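Local coordinates for protein glutathione S-transferase (Pseudomonas fluorescens, PDB 3M3M) that binds glutathione and probably acts as a glutathione transferase, joining the thiol of glutathione to electrophilic substrates, at residues E143-L146 with S147-Y151; K17-L20 with M21-L25. All coordinates share one frame; numbering follows the deposited sequence.

Interaction 1 (E143-L146 with S147-Y151); sequences EKQL and SRTPY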
# COMPACT_ATOMS: atom_id res chain seq x y z
N GLU A 143 -14.40 7.75 1.28
CA GLU A 143 -15.28 8.65 0.46
C GLU A 143 -15.79 9.80 1.31
O GLU A 143 -15.77 10.96 0.89
CB GLU A 143 -16.43 7.86 -0.17
CG GLU A 143 -17.36 8.71 -1.18
CD GLU A 143 -16.65 9.04 -2.48
OE1 GLU A 143 -15.51 8.49 -2.71
OE2 GLU A 143 -17.27 9.82 -3.25
N LYS A 144 -16.26 9.50 2.54
CA LYS A 144 -16.66 10.64 3.38
C LYS A 144 -15.53 11.60 3.68
O LYS A 144 -15.69 12.83 3.66
CB LYS A 144 -17.26 10.06 4.67
CG LYS A 144 -18.67 9.52 4.36
CD LYS A 144 -19.26 8.86 5.67
CE LYS A 144 -20.69 8.22 5.50
NZ LYS A 144 -20.60 6.89 4.69
N GLN A 145 -14.33 11.10 4.01
CA GLN A 145 -13.29 12.00 4.30
C GLN A 145 -12.87 12.83 3.07
O GLN A 145 -12.62 14.01 3.21
CB GLN A 145 -12.00 11.23 4.87
CG GLN A 145 -10.78 12.14 5.17
CD GLN A 145 -11.05 13.10 6.37
OE1 GLN A 145 -11.55 12.66 7.39
NE2 GLN A 145 -10.88 14.39 6.18
N LEU A 146 -12.78 12.19 1.91
CA LEU A 146 -12.20 12.85 0.73
C LEU A 146 -13.32 13.74 0.11
O LEU A 146 -13.07 14.42 -0.89
CB LEU A 146 -11.75 11.78 -0.25
CG LEU A 146 -10.47 11.10 0.34
CD1 LEU A 146 -10.19 9.86 -0.49
CD2 LEU A 146 -9.23 12.11 0.38
N SER A 147 -14.55 13.64 0.66
CA SER A 147 -15.65 14.53 0.18
C SER A 147 -15.50 15.90 0.84
O SER A 147 -16.20 16.88 0.45
CB SER A 147 -17.04 13.86 0.42
OG SER A 147 -17.19 12.73 -0.48
N ARG A 148 -14.61 15.99 1.83
CA ARG A 148 -14.35 17.15 2.68
C ARG A 148 -12.94 17.72 2.59
O ARG A 148 -12.74 18.91 2.78
CB ARG A 148 -14.59 16.85 4.16
CG ARG A 148 -16.04 16.51 4.34
CD ARG A 148 -16.43 16.21 5.75
NE ARG A 148 -17.86 15.79 5.77
CZ ARG A 148 -18.93 16.60 5.66
NH1 ARG A 148 -18.82 17.91 5.41
NH2 ARG A 148 -20.14 16.08 5.75
N THR A 149 -11.92 16.87 2.39
CA THR A 149 -10.53 17.36 2.30
C THR A 149 -9.93 16.65 1.05
O THR A 149 -10.37 15.60 0.64
CB THR A 149 -9.63 17.02 3.54
OG1 THR A 149 -9.65 15.59 3.76
CG2 THR A 149 -10.06 17.76 4.84
N PRO A 150 -8.90 17.22 0.49
CA PRO A 150 -8.46 16.66 -0.78
C PRO A 150 -7.46 15.48 -0.58
O PRO A 150 -7.25 14.68 -1.52
CB PRO A 150 -7.64 17.83 -1.39
CG PRO A 150 -7.28 18.64 -0.27
CD PRO A 150 -8.36 18.58 0.73
N TYR A 151 -6.87 15.40 0.60
CA TYR A 151 -6.03 14.20 0.93
C TYR A 151 -6.59 13.70 2.25
O TYR A 151 -7.53 14.31 2.83
CB TYR A 151 -4.55 14.58 1.11
CG TYR A 151 -3.95 14.96 -0.23
CD1 TYR A 151 -3.61 13.98 -1.19
CD2 TYR A 151 -3.74 16.28 -0.54
CE1 TYR A 151 -3.06 14.36 -2.45
CE2 TYR A 151 -3.22 16.66 -1.81
CZ TYR A 151 -2.86 15.69 -2.72
OH TYR A 151 -2.26 16.10 -3.92
O HOH W 1 -18.58 13.60 4.25

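Interaction 2 (K17-L20 with M21-L25); sequences KIKL and MLNLL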
# COMPACT_ATOMS: atom_id res chain seq x y z
N LYS A 17 3.78 0.49 -2.46
CA LYS A 17 3.96 1.61 -1.57
C LYS A 17 5.41 2.04 -1.46
O LYS A 17 5.67 3.26 -1.45
CB LYS A 17 3.58 1.21 -0.10
CG LYS A 17 2.10 0.89 0.08
CD LYS A 17 1.89 0.17 1.41
CE LYS A 17 0.44 -0.26 1.54
NZ LYS A 17 0.18 -0.99 2.86
N ILE A 18 6.34 1.07 -1.41
CA ILE A 18 7.76 1.38 -1.20
C ILE A 18 8.41 1.86 -2.54
O ILE A 18 9.19 2.84 -2.54
CB ILE A 18 8.48 0.17 -0.64
CG1 ILE A 18 7.71 -0.38 0.63
CG2 ILE A 18 9.90 0.57 -0.24
CD1 ILE A 18 7.26 0.71 1.64
N LYS A 19 8.04 1.22 -3.63
CA LYS A 19 8.51 1.73 -4.98
C LYS A 19 8.08 3.20 -5.11
O LYS A 19 8.87 4.08 -5.50
CB LYS A 19 7.86 0.89 -6.11
CG LYS A 19 8.32 1.43 -7.51
CD LYS A 19 7.46 0.82 -8.63
CE LYS A 19 7.88 1.49 -10.01
NZ LYS A 19 7.11 0.81 -11.14
N LEU A 20 6.79 3.45 -4.86
CA LEU A 20 6.31 4.85 -4.99
C LEU A 20 7.04 5.83 -4.07
O LEU A 20 7.53 6.89 -4.51
CB LEU A 20 4.78 4.87 -4.64
CG LEU A 20 4.08 6.25 -4.80
CD1 LEU A 20 4.44 7.01 -6.23
CD2 LEU A 20 2.54 5.98 -4.69
N MSE A 21 7.16 5.45 -2.78
CA MSE A 21 7.88 6.35 -1.83
C MSE A 21 9.35 6.63 -2.22
O MSE A 21 9.77 7.80 -2.20
CB MSE A 21 7.83 5.72 -0.47
CG MSE A 21 8.51 6.50 0.67
SE MSE A 21 7.29 7.95 1.31
CE MSE A 21 7.59 9.38 -0.03
N LEU A 22 10.08 5.59 -2.62
CA LEU A 22 11.46 5.78 -3.03
C LEU A 22 11.56 6.75 -4.23
O LEU A 22 12.45 7.67 -4.24
CB LEU A 22 12.14 4.42 -3.32
CG LEU A 22 12.36 3.57 -2.04
CD1 LEU A 22 12.59 2.13 -2.53
CD2 LEU A 22 13.58 4.12 -1.27
N ASN A 23 10.69 6.56 -5.22
CA ASN A 23 10.71 7.47 -6.41
C ASN A 23 10.26 8.89 -6.07
O ASN A 23 10.85 9.86 -6.53
CB ASN A 23 9.90 6.87 -7.59
CG ASN A 23 10.66 5.73 -8.22
OD1 ASN A 23 11.48 5.99 -9.15
ND2 ASN A 23 10.53 4.53 -7.71
N LEU A 24 9.25 9.04 -5.22
CA LEU A 24 8.76 10.39 -4.89
C LEU A 24 9.92 11.16 -4.19
O LEU A 24 10.05 12.36 -4.43
CB LEU A 24 7.60 10.33 -3.87
CG LEU A 24 6.31 9.95 -4.56
CD1 LEU A 24 5.27 9.57 -3.39
CD2 LEU A 24 5.73 11.11 -5.50
N LEU A 25 10.76 10.46 -3.43
CA LEU A 25 11.86 11.10 -2.72
C LEU A 25 13.22 11.08 -3.44
O LEU A 25 14.23 11.58 -2.86
CB LEU A 25 12.05 10.47 -1.31
CG LEU A 25 10.92 10.98 -0.40
CD1 LEU A 25 10.79 10.01 0.81
CD2 LEU A 25 11.04 12.46 0.03

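Interaction 1 (E143-L146 with S147-Y151)
Gln145 and Thr149 meet where helix 125-146 gives way to a loop. The glutamine side chain can be followed outward. Its CB starts out pointing away from the loop. CG lies anti to the backbone N (chi1 178°), and a bend at chi2 then turns the amide toward Thr149. CG and CD both pass near Thr149 OG1. NE2 ends the chain and donates to Thr149 OG1 at 3.0 Å. The bond is almost straight (173°), and the oxygen lies in the plane of the amide. The same NE2 also touches Thr149 CG2. Thr149 OG1 in turn donates to Tyr151 O at 2.6 Å, so the hydroxyl accepts one bond and donates one, linking the helix side chain to the loop backbone.

The backbone of the same pair is joined too. Gln145 O accepts from Thr149 N in its carbonyl plane, at 3.1 Å, and from Arg148 N above that plane. Ser147 OG reaches back to Glu143 O at 2.7 Å. The Glu143 carboxylate is engaged elsewhere, by Gly183 N and Ile184 N at the start of helix 182-192. A water donates to Lys144 O and takes a weak bond from Arg148 NE. Leu146 is buried. Its CD2 lies 3.6 Å from Tyr151 C, and its side chain also touches Trp187.

This is a helix C-terminus in which carbonyls of the last turn are taken up by backbone N-H groups and by the serine hydroxyl as the chain leaves the helix. It closes helix 125-146 of the GST C-terminal domain.

Interaction 2 (K17-L20 with M21-L25)
Asn23 folds its side chain back onto Lys19 one turn earlier in helix 13-24. Lys19 O accepts twice. Asn23 N donates to it at 3.1 Å, as the helix requires, and Asn23 ND2 donates to it at 2.8 Å. The side-chain bond is nearly straight (172°), and the oxygen lies in the amide plane. The two donors come from opposite faces of the carbonyl plane. Asn23 CG sits beside its own backbone N (chi1 -74°), which brings the amide back along the helix. Asn23 ND2 also bonds to Tyr29 OH, so ND2 has two acceptors, which sets how the amide is turned.

The other backbone bonds are regular. Met21 N donates to Lys17 O, Leu22 N to Ile18 O at 2.9 Å, and Leu24 N to Leu20 O at 2.8 Å.

Two apolar pairs lie four residues apart. Ile18 CG2 meets Leu22 CD1 at 3.9 Å, and both side chains touch Val6 of strand 4-8. Leu20 CG meets Leu24 CD1 at 3.8 Å. Met21, present as selenomethionine, packs on Leu73 and Leu76 of helix 69-77 and on Ile162 of helix 159-168.

The charged ends go elsewhere. Lys17 NZ forms a salt bridge to Glu100 and bonds to Ser69, a glutathione-binding residue, and to Asn70, a sodium ligand. Lys19 NZ bonds to Pro199 O and Met200 O and forms a salt bridge to Asp202.

The chemistry implies a largely buried helix. Its apolar side chains pack on strand 4-8 and helices 69-77 and 159-168, while the polar ends of Lys17, Lys19 and Asn23 each find partners. The buried lysine ammonium groups are met by carboxylates and by neutral oxygens, and Lys17 probably helps to place Ser69 beside glutathione.

How the interactions relate
Both contacts are local, but they lie in different domains. Interaction 2 is buried in the thioredoxin-like N-terminal domain, within the helix of a beta-alpha-beta unit. Interaction 1 is at the surface of the helical C-terminal domain, away from the glutathione site. Their centres are 23 Å apart, and they do not touch. In 17-25 regular helix bonds run alongside apolar pairs, and a side-chain amide adds a bond to a carbonyl. In 143-151 the helix stops, so hydroxyls, a glutamine amide and a water take a larger share, while Leu146 is the buried residue. The segments of the two contacts share no helix or strand.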